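Local coordinates for protein acetyl-CoA acetyltransferase (Bacillus anthracis, PDB 3SS6) that probably catalyses the thiolase-type condensation of two acetyl-CoA molecules to acetoacetyl-CoA, and the reverse cleavage, at residues 7-12 and 258-263; 28-33 and 63-68; 36-41 and 74-79; 49-54 and 80-85. All coordinates share one frame; numbering follows the deposited sequence.

Interaction 1: residues 7-12 and 258-263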
loop_
_atom_site.group_PDB
_atom_site.type_symbol
_atom_site.label_atom_id
_atom_site.label_comp_id
_atom_site.label_asym_id
_atom_site.label_seq_id
_atom_site.Cartn_x
_atom_site.Cartn_y
_atom_site.Cartn_z
ATOM N N VAL A 7 19.732 28.415 -33.981
ATOM C CA VAL A 7 18.641 28.311 -33.009
ATOM C C VAL A 7 18.619 29.538 -32.092
ATOM O O VAL A 7 19.616 29.856 -31.446
ATOM C CB VAL A 7 18.801 27.062 -32.156
ATOM C CG1 VAL A 7 17.615 26.929 -31.183
ATOM C CG2 VAL A 7 18.909 25.830 -33.051
ATOM N N VAL A 8 17.483 30.223 -32.038
ATOM C CA VAL A 8 17.338 31.371 -31.153
ATOM C C VAL A 8 16.215 31.126 -30.159
ATOM O O VAL A 8 15.367 30.254 -30.353
ATOM C CB VAL A 8 17.103 32.698 -31.928
ATOM C CG1 VAL A 8 18.290 32.982 -32.852
ATOM C CG2 VAL A 8 15.807 32.645 -32.708
ATOM N N ILE A 9 16.235 31.896 -29.082
ATOM C CA ILE A 9 15.315 31.725 -27.970
ATOM C C ILE A 9 14.532 33.018 -27.844
ATOM O O ILE A 9 15.126 34.081 -27.666
ATOM C CB ILE A 9 16.102 31.487 -26.663
ATOM C CG1 ILE A 9 16.842 30.145 -26.728
ATOM C CG2 ILE A 9 15.165 31.507 -25.448
ATOM C CD1 ILE A 9 18.000 30.037 -25.748
ATOM N N THR A 10 13.208 32.937 -27.933
ATOM C CA THR A 10 12.393 34.162 -27.932
ATOM C C THR A 10 11.644 34.453 -26.627
ATOM O O THR A 10 11.105 35.559 -26.447
ATOM C CB THR A 10 11.389 34.161 -29.103
ATOM O OG1 THR A 10 10.501 33.046 -28.971
ATOM C CG2 THR A 10 12.129 34.079 -30.436
ATOM N N ALA A 11 11.601 33.472 -25.731
ATOM C CA ALA A 11 10.993 33.650 -24.416
ATOM C C ALA A 11 11.645 32.665 -23.474
ATOM O O ALA A 11 12.100 31.601 -23.902
ATOM C CB ALA A 11 9.473 33.414 -24.459
ATOM N N ALA A 12 11.704 33.031 -22.196
ATOM C CA ALA A 12 12.310 32.173 -21.190
ATOM C C ALA A 12 11.672 32.509 -19.855
ATOM O O ALA A 12 11.910 33.584 -19.301
ATOM C CB ALA A 12 13.815 32.406 -21.139
ATOM N N LEU A 258 11.289 27.436 -22.338
ATOM C CA LEU A 258 11.785 28.388 -23.331
ATOM C C LEU A 258 10.989 28.207 -24.616
ATOM O O LEU A 258 10.522 27.107 -24.914
ATOM C CB LEU A 258 13.260 28.130 -23.649
ATOM C CG LEU A 258 14.353 28.518 -22.656
ATOM C CD1 LEU A 258 14.163 27.791 -21.327
ATOM C CD2 LEU A 258 15.685 28.162 -23.294
ATOM N N VAL A 259 10.859 29.281 -25.397
ATOM C CA VAL A 259 10.369 29.144 -26.764
ATOM C C VAL A 259 11.583 29.285 -27.675
ATOM O O VAL A 259 12.328 30.271 -27.583
ATOM C CB VAL A 259 9.315 30.220 -27.132
ATOM C CG1 VAL A 259 8.920 30.091 -28.608
ATOM C CG2 VAL A 259 8.079 30.098 -26.219
ATOM N N LEU A 260 11.802 28.281 -28.520
ATOM C CA LEU A 260 12.934 28.281 -29.437
ATOM C C LEU A 260 12.429 28.232 -30.864
ATOM O O LEU A 260 11.394 27.620 -31.140
ATOM C CB LEU A 260 13.833 27.060 -29.178
ATOM C CG LEU A 260 14.421 26.939 -27.770
ATOM C CD1 LEU A 260 13.548 26.034 -26.858
ATOM C CD2 LEU A 260 15.828 26.388 -27.856
ATOM N N MET A 261 13.160 28.856 -31.787
ATOM C CA MET A 261 12.794 28.761 -33.193
ATOM C C MET A 261 14.034 28.992 -34.054
ATOM O O MET A 261 15.093 29.349 -33.543
ATOM C CB MET A 261 11.684 29.771 -33.539
ATOM C CG MET A 261 12.115 31.239 -33.397
ATOM S SD MET A 261 10.751 32.384 -33.733
ATOM C CE MET A 261 9.674 32.008 -32.337
ATOM N N SER A 262 13.924 28.745 -35.351
ATOM C CA SER A 262 15.044 29.046 -36.234
ATOM C C SER A 262 15.238 30.552 -36.275
ATOM O O SER A 262 14.284 31.318 -36.117
ATOM C CB SER A 262 14.807 28.498 -37.639
ATOM O OG SER A 262 13.719 29.166 -38.267
ATOM N N GLU A 263 16.474 30.981 -36.473
ATOM C CA GLU A 263 16.735 32.404 -36.588
ATOM C C GLU A 263 15.965 33.000 -37.775
ATOM O O GLU A 263 15.515 34.146 -37.722
ATOM C CB GLU A 263 18.232 32.668 -36.719
ATOM C CG GLU A 263 18.563 34.156 -36.566
ATOM C CD GLU A 263 20.034 34.419 -36.327
ATOM O OE1 GLU A 263 20.843 33.473 -36.412
ATOM O OE2 GLU A 263 20.384 35.587 -36.052
#
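Strands 7-12 and 258-262 run antiparallel, their local axes 4.7 Å apart at an angle of 170°, as central neighbours in the large nine-strand mixed sheet to which both halves of the thiolase chain contribute. Val-8 and Met-261 form a regular hydrogen-bonded pair: Val-8 N meets Met-261 O at 3.0 Å, nearly along the C=O axis, and Met-261 N returns the bond in the plane of the Val-8 carbonyl. Further on the register slips. Thr-10 N gives its proton to Val-259 O at 2.8 Å, whereas Val-259 N turns to Ala-11 O and meets that carbonyl from above its plane. Two residues, Thr-10 and Ala-11, thus face one, a beta bulge made by the near-helical psi of Thr-10 (-12°).

On one side of the sheet Ile-9 lies alongside Leu-260, pointing the same way, and sends CD1 to within 3.9 Å of Leu-258 CD2; the Leu-260 and Val-7 side chains cross obliquely, CD2 of Leu-260 3.8 Å from CG1 of Val-7. Helices 93-107 and 352-370 cover this face. On the other side Met-261, bent at chi3, crosses Thr-10 at about a right angle, its CE 3.7 Å from Thr-10 CG2. Thr-10 OG1 sits in the crowded position between the backbone N and the carbonyl carbon, 3.4 Å from Val-259 CG1, and finds its polar partner in the carbonyl of Gly-44.

The slip has a price: Ala-11 N is buried without a partner, a desolvation cost set beside four cross-strand bonds and apolar packing on both faces.

Interaction 2: residues 28-33 and 63-68; sequences TPVELA and TDEANT
The N-terminus of helix 29-43 carries a capping box, and a glutamate from the loop before helix 68-75 locks onto it. Within the box Thr-28 OG1, held in the crowded position between its own N and carbonyl carbon, accepts from Glu-31 N, while Thr-28 N donates to Glu-31 OE1 at 3.0 Å. Glu-65 reaches across with its chain extended beyond CG and grips the helix start with both oxygens. OE2 of Glu-65 receives the Thr-28 hydroxyl proton at 2.6 Å on its syn lone pair; OE1 of Glu-65 takes the first-turn N-H of Val-30 at 3.2 Å, from above the carboxylate plane. Beneath these bonds Val-30 CG2 lies against the glutamate, 3.5 Å from Glu-65 CD, and the same methyl also meets Thr-68 CG2 at 4.0 Å. Beyond the grip, Asp-64 forms a salt bridge to Lys-129 of the second subunit.

Thr-28 OG1 therefore acts as acceptor and donor at once, which fixes its rotation. Two carboxylates gather at one helix start, Glu-31 OE2 and Glu-65 OE2 lying 5.6 Å apart; the N-terminal end of the helix dipole probably helps to offset their mutual repulsion and keep both ionised.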
loop_
_atom_site.group_PDB
_atom_site.type_symbol
_atom_site.label_atom_id
_atom_site.label_comp_id
_atom_site.label_asym_id
_atom_site.label_seq_id
_atom_site.Cartn_x
_atom_site.Cartn_y
_atom_site.Cartn_z
ATOM N N THR A 28 0.344 18.660 -9.559
ATOM C CA THR A 28 1.012 17.615 -10.338
ATOM C C THR A 28 1.970 18.232 -11.360
ATOM O O THR A 28 1.924 19.442 -11.611
ATOM C CB THR A 28 0.018 16.715 -11.113
ATOM O OG1 THR A 28 -0.541 17.440 -12.218
ATOM C CG2 THR A 28 -1.093 16.204 -10.203
ATOM N N PRO A 29 2.844 17.404 -11.956
ATOM C CA PRO A 29 3.772 17.997 -12.929
ATOM C C PRO A 29 3.057 18.643 -14.112
ATOM O O PRO A 29 3.477 19.712 -14.558
ATOM C CB PRO A 29 4.623 16.796 -13.384
ATOM C CG PRO A 29 4.607 15.853 -12.208
ATOM C CD PRO A 29 3.174 15.995 -11.661
ATOM N N VAL A 30 2.015 18.008 -14.635
ATOM C CA VAL A 30 1.268 18.621 -15.737
ATOM C C VAL A 30 0.654 19.948 -15.304
ATOM O O VAL A 30 0.756 20.942 -16.018
ATOM C CB VAL A 30 0.188 17.670 -16.304
ATOM C CG1 VAL A 30 -0.807 18.434 -17.198
ATOM C CG2 VAL A 30 0.856 16.531 -17.084
ATOM N N GLU A 31 0.069 19.980 -14.111
ATOM C CA GLU A 31 -0.551 21.211 -13.622
ATOM C C GLU A 31 0.457 22.338 -13.480
ATOM O O GLU A 31 0.138 23.506 -13.719
ATOM C CB GLU A 31 -1.258 20.954 -12.294
ATOM C CG GLU A 31 -2.457 20.038 -12.460
ATOM C CD GLU A 31 -3.054 19.609 -11.141
ATOM O OE1 GLU A 31 -2.368 19.716 -10.108
ATOM O OE2 GLU A 31 -4.212 19.143 -11.141
ATOM N N LEU A 32 1.681 21.973 -13.117
ATOM C CA LEU A 32 2.726 22.955 -12.840
ATOM C C LEU A 32 3.321 23.468 -14.152
ATOM O O LEU A 32 3.740 24.617 -14.252
ATOM C CB LEU A 32 3.802 22.321 -11.953
ATOM C CG LEU A 32 4.984 23.193 -11.509
ATOM C CD1 LEU A 32 4.486 24.541 -10.969
ATOM C CD2 LEU A 32 5.796 22.437 -10.441
ATOM N N ALA A 33 3.329 22.607 -15.168
ATOM C CA ALA A 33 3.857 22.999 -16.483
ATOM C C ALA A 33 2.895 23.891 -17.241
ATOM O O ALA A 33 3.323 24.823 -17.913
ATOM C CB ALA A 33 4.193 21.767 -17.324
ATOM N N THR A 63 2.610 7.521 -14.520
ATOM C CA THR A 63 1.779 6.810 -15.483
ATOM C C THR A 63 0.356 7.359 -15.580
ATOM O O THR A 63 -0.356 7.064 -16.554
ATOM C CB THR A 63 1.764 5.286 -15.199
ATOM O OG1 THR A 63 1.640 5.073 -13.793
ATOM C CG2 THR A 63 3.072 4.669 -15.663
ATOM N N ASP A 64 -0.054 8.159 -14.594
ATOM C CA ASP A 64 -1.371 8.793 -14.639
ATOM C C ASP A 64 -1.366 10.103 -15.445
ATOM O O ASP A 64 -2.423 10.708 -15.675
ATOM C CB ASP A 64 -2.004 8.948 -13.237
ATOM C CG ASP A 64 -1.309 9.983 -12.358
ATOM O OD1 ASP A 64 -0.265 10.540 -12.750
ATOM O OD2 ASP A 64 -1.812 10.217 -11.235
ATOM N N GLU A 65 -0.177 10.488 -15.892
ATOM C CA GLU A 65 0.031 11.652 -16.734
ATOM C C GLU A 65 1.103 11.193 -17.722
ATOM O O GLU A 65 2.178 11.778 -17.795
ATOM C CB GLU A 65 0.493 12.857 -15.918
ATOM C CG GLU A 65 -0.581 13.396 -14.987
ATOM C CD GLU A 65 -0.183 14.686 -14.303
ATOM O OE1 GLU A 65 1.022 15.007 -14.287
ATOM O OE2 GLU A 65 -1.079 15.376 -13.778
ATOM N N ALA A 66 0.793 10.158 -18.491
ATOM C CA ALA A 66 1.732 9.576 -19.452
ATOM C C ALA A 66 2.154 10.553 -20.529
ATOM O O ALA A 66 1.340 11.122 -21.171
ATOM C CB ALA A 66 1.157 8.358 -20.063
ATOM N N ASN A 67 3.450 10.663 -20.716
ATOM C CA ASN A 67 4.020 11.595 -21.664
ATOM C C ASN A 67 3.669 12.983 -21.143
ATOM O O ASN A 67 2.785 13.611 -21.582
ATOM C CB ASN A 67 3.534 11.428 -23.080
ATOM C CG ASN A 67 4.315 12.292 -24.043
ATOM O OD1 ASN A 67 5.031 13.118 -23.623
ATOM N ND2 ASN A 67 4.155 12.057 -25.318
ATOM N N THR A 68 4.415 13.428 -20.156
ATOM C CA THR A 68 4.120 14.685 -19.546
ATOM C C THR A 68 4.004 15.845 -20.505
ATOM O O THR A 68 3.169 16.667 -20.355
ATOM C CB THR A 68 5.248 15.081 -18.553
ATOM O OG1 THR A 68 5.651 13.965 -17.803
ATOM C CG2 THR A 68 4.837 16.234 -17.634
#

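Interaction 3: residues 36-41 and 74-79; sequences VLQEAV and LAAGFP
Gln-38 and Phe-78 carry this contact, one through a polar tip and the other through an aromatic one. The side chain of Gln-38, extended beyond CG, brings NE2 to 3.0 Å from Ala-76 O. That hydrogen bond is nearly straight at the proton (169°) and lies in the amide plane of the glutamine, but it reaches the carbonyl from above its plane. Closer to the helix, Gln-38 CG rests on Ala-76 CB at 3.9 Å, so the same residue offers its aliphatic stem as well as its amide.

Phe-78 points the far end of its ring at helix 29-43. CZ of Phe-78 meets Val-41 CG2 tip to tip at 3.7 Å, and Leu-37 CB stands 4.1 Å from that same CZ. The carbonyl O of Leu-37 lies at the ring edge, near its plane, 3.8 Å from Phe-78 CZ, where the electropositive rim suits an oxygen.

One face of the ring is covered from within its own segment: Ala-76 CB sits over the centre, 4.0 Å above the plane. Outside the two segments, Pro-48 also packs on Phe-78, while Leu-37 leans on Val-257 of strand 252-262. The turn that carries Ala-76 and Phe-78 is set by Gly-77, whose positive phi (86°) and bond from N to Leu-74 O, 3.0 Å long, belong to a Schellman motif. The arrangement is that of a helix C-terminus within a beta-alpha-beta unit: helix 68-75 ends in a Schellman turn against neighbouring helix 29-43, and the chain continues to strand 83-88.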
loop_
_atom_site.group_PDB
_atom_site.type_symbol
_atom_site.label_atom_id
_atom_site.label_comp_id
_atom_site.label_asym_id
_atom_site.label_seq_id
_atom_site.Cartn_x
_atom_site.Cartn_y
_atom_site.Cartn_z
ATOM N N VAL A 36 3.017 27.851 -17.259
ATOM C CA VAL A 36 4.316 28.299 -17.751
ATOM C C VAL A 36 4.416 28.098 -19.269
ATOM O O VAL A 36 4.939 28.964 -19.988
ATOM C CB VAL A 36 5.463 27.613 -16.977
ATOM C CG1 VAL A 36 6.807 28.121 -17.454
ATOM C CG2 VAL A 36 5.309 27.892 -15.485
ATOM N N LEU A 37 3.908 26.967 -19.758
ATOM C CA LEU A 37 3.783 26.763 -21.198
ATOM C C LEU A 37 2.951 27.880 -21.818
ATOM O O LEU A 37 3.314 28.448 -22.848
ATOM C CB LEU A 37 3.085 25.438 -21.489
ATOM C CG LEU A 37 3.915 24.188 -21.221
ATOM C CD1 LEU A 37 3.038 22.949 -21.363
ATOM C CD2 LEU A 37 5.118 24.113 -22.168
ATOM N N GLN A 38 1.816 28.178 -21.192
ATOM C CA GLN A 38 0.921 29.209 -21.722
ATOM C C GLN A 38 1.574 30.586 -21.810
ATOM O O GLN A 38 1.475 31.263 -22.841
ATOM C CB GLN A 38 -0.368 29.273 -20.898
ATOM C CG GLN A 38 -1.221 28.018 -21.057
ATOM C CD GLN A 38 -2.380 27.961 -20.073
ATOM O OE1 GLN A 38 -2.292 28.487 -18.966
ATOM N NE2 GLN A 38 -3.471 27.317 -20.476
ATOM N N GLU A 39 2.255 30.987 -20.740
ATOM C CA GLU A 39 2.885 32.305 -20.718
ATOM C C GLU A 39 4.067 32.348 -21.678
ATOM O O GLU A 39 4.292 33.357 -22.341
ATOM C CB GLU A 39 3.313 32.685 -19.297
ATOM C CG GLU A 39 3.977 34.068 -19.195
ATOM C CD GLU A 39 3.043 35.231 -19.546
ATOM O OE1 GLU A 39 1.802 35.069 -19.513
ATOM O OE2 GLU A 39 3.572 36.325 -19.846
ATOM N N ALA A 40 4.820 31.251 -21.766
ATOM C CA ALA A 40 5.947 31.224 -22.691
ATOM C C ALA A 40 5.494 31.499 -24.114
ATOM O O ALA A 40 6.096 32.311 -24.827
ATOM C CB ALA A 40 6.687 29.882 -22.619
ATOM N N VAL A 41 4.445 30.802 -24.539
ATOM C CA VAL A 41 3.967 30.959 -25.903
ATOM C C VAL A 41 3.465 32.394 -26.120
ATOM O O VAL A 41 3.729 33.009 -27.160
ATOM C CB VAL A 41 2.899 29.888 -26.229
ATOM C CG1 VAL A 41 2.157 30.223 -27.516
ATOM C CG2 VAL A 41 3.550 28.506 -26.316
ATOM N N LEU A 74 -1.789 19.488 -24.248
ATOM C CA LEU A 74 -3.241 19.389 -24.379
ATOM C C LEU A 74 -3.948 20.076 -23.217
ATOM O O LEU A 74 -4.947 20.763 -23.418
ATOM C CB LEU A 74 -3.679 17.927 -24.447
ATOM C CG LEU A 74 -3.300 17.142 -25.699
ATOM C CD1 LEU A 74 -3.597 15.662 -25.475
ATOM C CD2 LEU A 74 -4.032 17.671 -26.928
ATOM N N ALA A 75 -3.439 19.886 -22.004
ATOM C CA ALA A 75 -4.066 20.505 -20.836
ATOM C C ALA A 75 -3.972 22.036 -20.878
ATOM O O ALA A 75 -4.822 22.741 -20.311
ATOM C CB ALA A 75 -3.473 19.961 -19.545
ATOM N N ALA A 76 -2.948 22.545 -21.559
ATOM C CA ALA A 76 -2.760 23.983 -21.738
ATOM C C ALA A 76 -3.691 24.562 -22.796
ATOM O O ALA A 76 -3.719 25.777 -23.009
ATOM C CB ALA A 76 -1.310 24.285 -22.099
ATOM N N GLY A 77 -4.441 23.686 -23.462
ATOM C CA GLY A 77 -5.380 24.092 -24.489
ATOM C C GLY A 77 -4.770 24.250 -25.874
ATOM O O GLY A 77 -5.410 24.800 -26.776
ATOM N N PHE A 78 -3.547 23.756 -26.060
ATOM C CA PHE A 78 -2.896 23.859 -27.361
ATOM C C PHE A 78 -3.607 22.911 -28.332
ATOM O O PHE A 78 -4.152 21.882 -27.904
ATOM C CB PHE A 78 -1.402 23.497 -27.271
ATOM C CG PHE A 78 -0.565 24.467 -26.457
ATOM C CD1 PHE A 78 -1.078 25.695 -26.040
ATOM C CD2 PHE A 78 0.750 24.138 -26.119
ATOM C CE1 PHE A 78 -0.294 26.580 -25.294
ATOM C CE2 PHE A 78 1.542 25.017 -25.375
ATOM C CZ PHE A 78 1.020 26.241 -24.965
ATOM N N PRO A 79 -3.598 23.233 -29.637
ATOM C CA PRO A 79 -4.243 22.365 -30.635
ATOM C C PRO A 79 -3.705 20.940 -30.620
ATOM O O PRO A 79 -2.566 20.697 -30.195
ATOM C CB PRO A 79 -3.893 23.031 -31.972
ATOM C CG PRO A 79 -3.613 24.450 -31.637
ATOM C CD PRO A 79 -3.026 24.447 -30.246
#

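Interaction 4: residues 49-54 and 80-85. With K (potassium ion), chain F.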
loop_
_atom_site.group_PDB
_atom_site.type_symbol
_atom_site.label_atom_id
_atom_site.label_comp_id
_atom_site.label_asym_id
_atom_site.label_seq_id
_atom_site.Cartn_x
_atom_site.Cartn_y
_atom_site.Cartn_z
ATOM N N HIS A 49 -0.853 27.211 -32.341
ATOM C CA HIS A 49 -0.908 26.333 -33.506
ATOM C C HIS A 49 0.416 26.319 -34.281
ATOM O O HIS A 49 0.678 25.401 -35.064
ATOM C CB HIS A 49 -2.078 26.707 -34.425
ATOM C CG HIS A 49 -1.848 27.951 -35.221
ATOM N ND1 HIS A 49 -2.328 29.184 -34.835
ATOM C CD2 HIS A 49 -1.189 28.152 -36.386
ATOM C CE1 HIS A 49 -1.973 30.091 -35.727
ATOM N NE2 HIS A 49 -1.281 29.491 -36.677
ATOM N N GLU A 50 1.258 27.323 -34.043
ATOM C CA GLU A 50 2.540 27.415 -34.736
ATOM C C GLU A 50 3.621 26.601 -34.040
ATOM O O GLU A 50 4.725 26.424 -34.579
ATOM C CB GLU A 50 3.004 28.858 -34.822
ATOM C CG GLU A 50 2.117 29.713 -35.670
ATOM C CD GLU A 50 2.615 31.128 -35.715
ATOM O OE1 GLU A 50 3.439 31.420 -36.606
ATOM O OE2 GLU A 50 2.207 31.932 -34.850
ATOM N N VAL A 51 3.316 26.115 -32.841
ATOM C CA VAL A 51 4.276 25.293 -32.103
ATOM C C VAL A 51 4.316 23.880 -32.667
ATOM O O VAL A 51 3.294 23.194 -32.720
ATOM C CB VAL A 51 3.929 25.231 -30.606
ATOM C CG1 VAL A 51 4.915 24.326 -29.874
ATOM C CG2 VAL A 51 3.927 26.649 -30.010
ATOM N N ASP A 52 5.498 23.439 -33.080
ATOM C CA ASP A 52 5.632 22.121 -33.696
ATOM C C ASP A 52 5.762 20.974 -32.676
ATOM O O ASP A 52 5.365 19.838 -32.950
ATOM C CB ASP A 52 6.811 22.136 -34.674
ATOM C CG ASP A 52 6.570 23.084 -35.846
ATOM O OD1 ASP A 52 5.478 23.017 -36.449
ATOM O OD2 ASP A 52 7.443 23.927 -36.152
ATOM N N GLU A 53 6.311 21.268 -31.503
ATOM C CA GLU A 53 6.595 20.232 -30.519
ATOM C C GLU A 53 6.777 20.882 -29.154
ATOM O O GLU A 53 7.288 21.994 -29.064
ATOM C CB GLU A 53 7.906 19.537 -30.892
ATOM C CG GLU A 53 8.234 18.279 -30.116
ATOM C CD GLU A 53 7.757 17.038 -30.836
ATOM O OE1 GLU A 53 8.495 16.519 -31.703
ATOM O OE2 GLU A 53 6.640 16.590 -30.531
ATOM N N VAL A 54 6.349 20.183 -28.108
ATOM C CA VAL A 54 6.686 20.539 -26.728
ATOM C C VAL A 54 7.589 19.428 -26.214
ATOM O O VAL A 54 7.239 18.262 -26.316
ATOM C CB VAL A 54 5.432 20.613 -25.837
ATOM C CG1 VAL A 54 5.811 20.779 -24.365
ATOM C CG2 VAL A 54 4.525 21.773 -26.310
ATOM N N ASP A 80 -4.529 20.004 -31.084
ATOM C CA ASP A 80 -4.146 18.594 -31.128
ATOM C C ASP A 80 -2.918 18.351 -31.984
ATOM O O ASP A 80 -2.276 17.306 -31.862
ATOM C CB ASP A 80 -5.278 17.738 -31.700
ATOM C CG ASP A 80 -6.476 17.667 -30.799
ATOM O OD1 ASP A 80 -6.351 17.971 -29.593
ATOM O OD2 ASP A 80 -7.554 17.286 -31.311
ATOM N N THR A 81 -2.621 19.279 -32.884
ATOM C CA THR A 81 -1.465 19.149 -33.764
ATOM C C THR A 81 -0.149 19.353 -33.035
ATOM O O THR A 81 0.909 18.990 -33.546
ATOM C CB THR A 81 -1.526 20.168 -34.913
ATOM O OG1 THR A 81 -1.814 21.468 -34.376
ATOM C CG2 THR A 81 -2.615 19.773 -35.904
ATOM N N VAL A 82 -0.212 19.954 -31.851
ATOM C CA VAL A 82 1.002 20.238 -31.090
ATOM C C VAL A 82 1.400 18.994 -30.317
ATOM O O VAL A 82 0.847 18.699 -29.255
ATOM C CB VAL A 82 0.807 21.412 -30.124
ATOM C CG1 VAL A 82 2.081 21.676 -29.335
ATOM C CG2 VAL A 82 0.395 22.664 -30.899
ATOM N N THR A 83 2.354 18.255 -30.868
ATOM C CA THR A 83 2.785 17.005 -30.262
ATOM C C THR A 83 3.811 17.267 -29.168
ATOM O O THR A 83 4.217 18.398 -28.959
ATOM C CB THR A 83 3.361 16.056 -31.332
ATOM O OG1 THR A 83 4.443 16.705 -32.023
ATOM C CG2 THR A 83 2.279 15.714 -32.359
ATOM N N GLY A 84 4.248 16.219 -28.478
ATOM C CA GLY A 84 5.249 16.417 -27.449
ATOM C C GLY A 84 5.875 15.100 -27.058
ATOM O O GLY A 84 5.328 14.030 -27.344
ATOM N N TYR A 85 7.033 15.183 -26.415
ATOM C CA TYR A 85 7.661 14.010 -25.816
ATOM C C TYR A 85 8.487 14.414 -24.627
ATOM O O TYR A 85 8.806 15.592 -24.454
ATOM C CB TYR A 85 8.476 13.173 -26.812
ATOM C CG TYR A 85 9.724 13.773 -27.439
ATOM C CD1 TYR A 85 10.988 13.369 -27.036
ATOM C CD2 TYR A 85 9.629 14.676 -28.489
ATOM C CE1 TYR A 85 12.140 13.866 -27.653
ATOM C CE2 TYR A 85 10.771 15.189 -29.108
ATOM C CZ TYR A 85 12.022 14.773 -28.683
ATOM O OH TYR A 85 13.150 15.261 -29.299
HETATM K K K F . 15.841 13.867 -28.643
HETATM O O HOH W 1 0.965 22.760 -34.438
#
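Glu-53 leaves its backbone with CG anti to N (chi1 -170°) and then bends sharply at chi2 (94°), which carries its carboxylate across to the neighbouring strand. Thr-83 answers with OG1 in the crowded position between N and carbonyl carbon (chi1 57°) and donates to Glu-53 OE2 at 2.7 Å, from well above the carboxylate plane. The carboxylate also stands almost perpendicular to the ring of Tyr-85, with Glu-53 OE1 at the ring edge, 3.7 Å from CE2 of Tyr-85. Gln-104 binds OE1, and Arg-89 of the second subunit forms a salt bridge to OE2, so the buried carboxylate has partners in both subunits.

The strands, 53-57 and 83-88, are the parallel pair of a beta-alpha-beta crossover whose helix is 68-75. Val-54 sits between two bonds of the ladder: its N donates to Thr-83 O at 2.9 Å, and its O accepts from Tyr-85 N at 3.1 Å. Gly-84, with no side chain, lets its CA come within 2.9 Å of Val-54 O. Val-82 CG1 touches both Val-54 CG2 and Val-51 CG1, each at 3.9 Å; Val-54 also packs on helix 68-75. Before the strands, a water links the carbonyls of His-49 and Val-51 to Thr-81 OG1. Farther along strand 83-88, Tyr-85 OH binds a potassium ion at 3.1 Å, together with Ser-100 and with Tyr-85 and Ser-100 of the second subunit.

Interactions 2, 3 and 4 touch one another in a continuous run at the 83-88 edge of the main sheet, interaction 4 pairing its last two strands; interaction 1 pairs two central strands. Helix 29-43 serves interaction 2 at its start and interaction 3 about two to three turns later, centres 13 Å apart. Interactions 3 and 4 are closest, centres about 10 Å apart, joined where Leu-37 CD2 meets Val-54 CG1. Asn-67 ND2 of interaction 2 probably hydrogen-bonds to Gly-84 O of interaction 4. Interaction 1 touches interaction 3 through Val-259 CG2 and Ala-40 O. Interaction 4 binds the interface potassium, and its strand 83-88 leads toward Cys-91, found here as S-hydroxycysteine and probably the thiolase nucleophile.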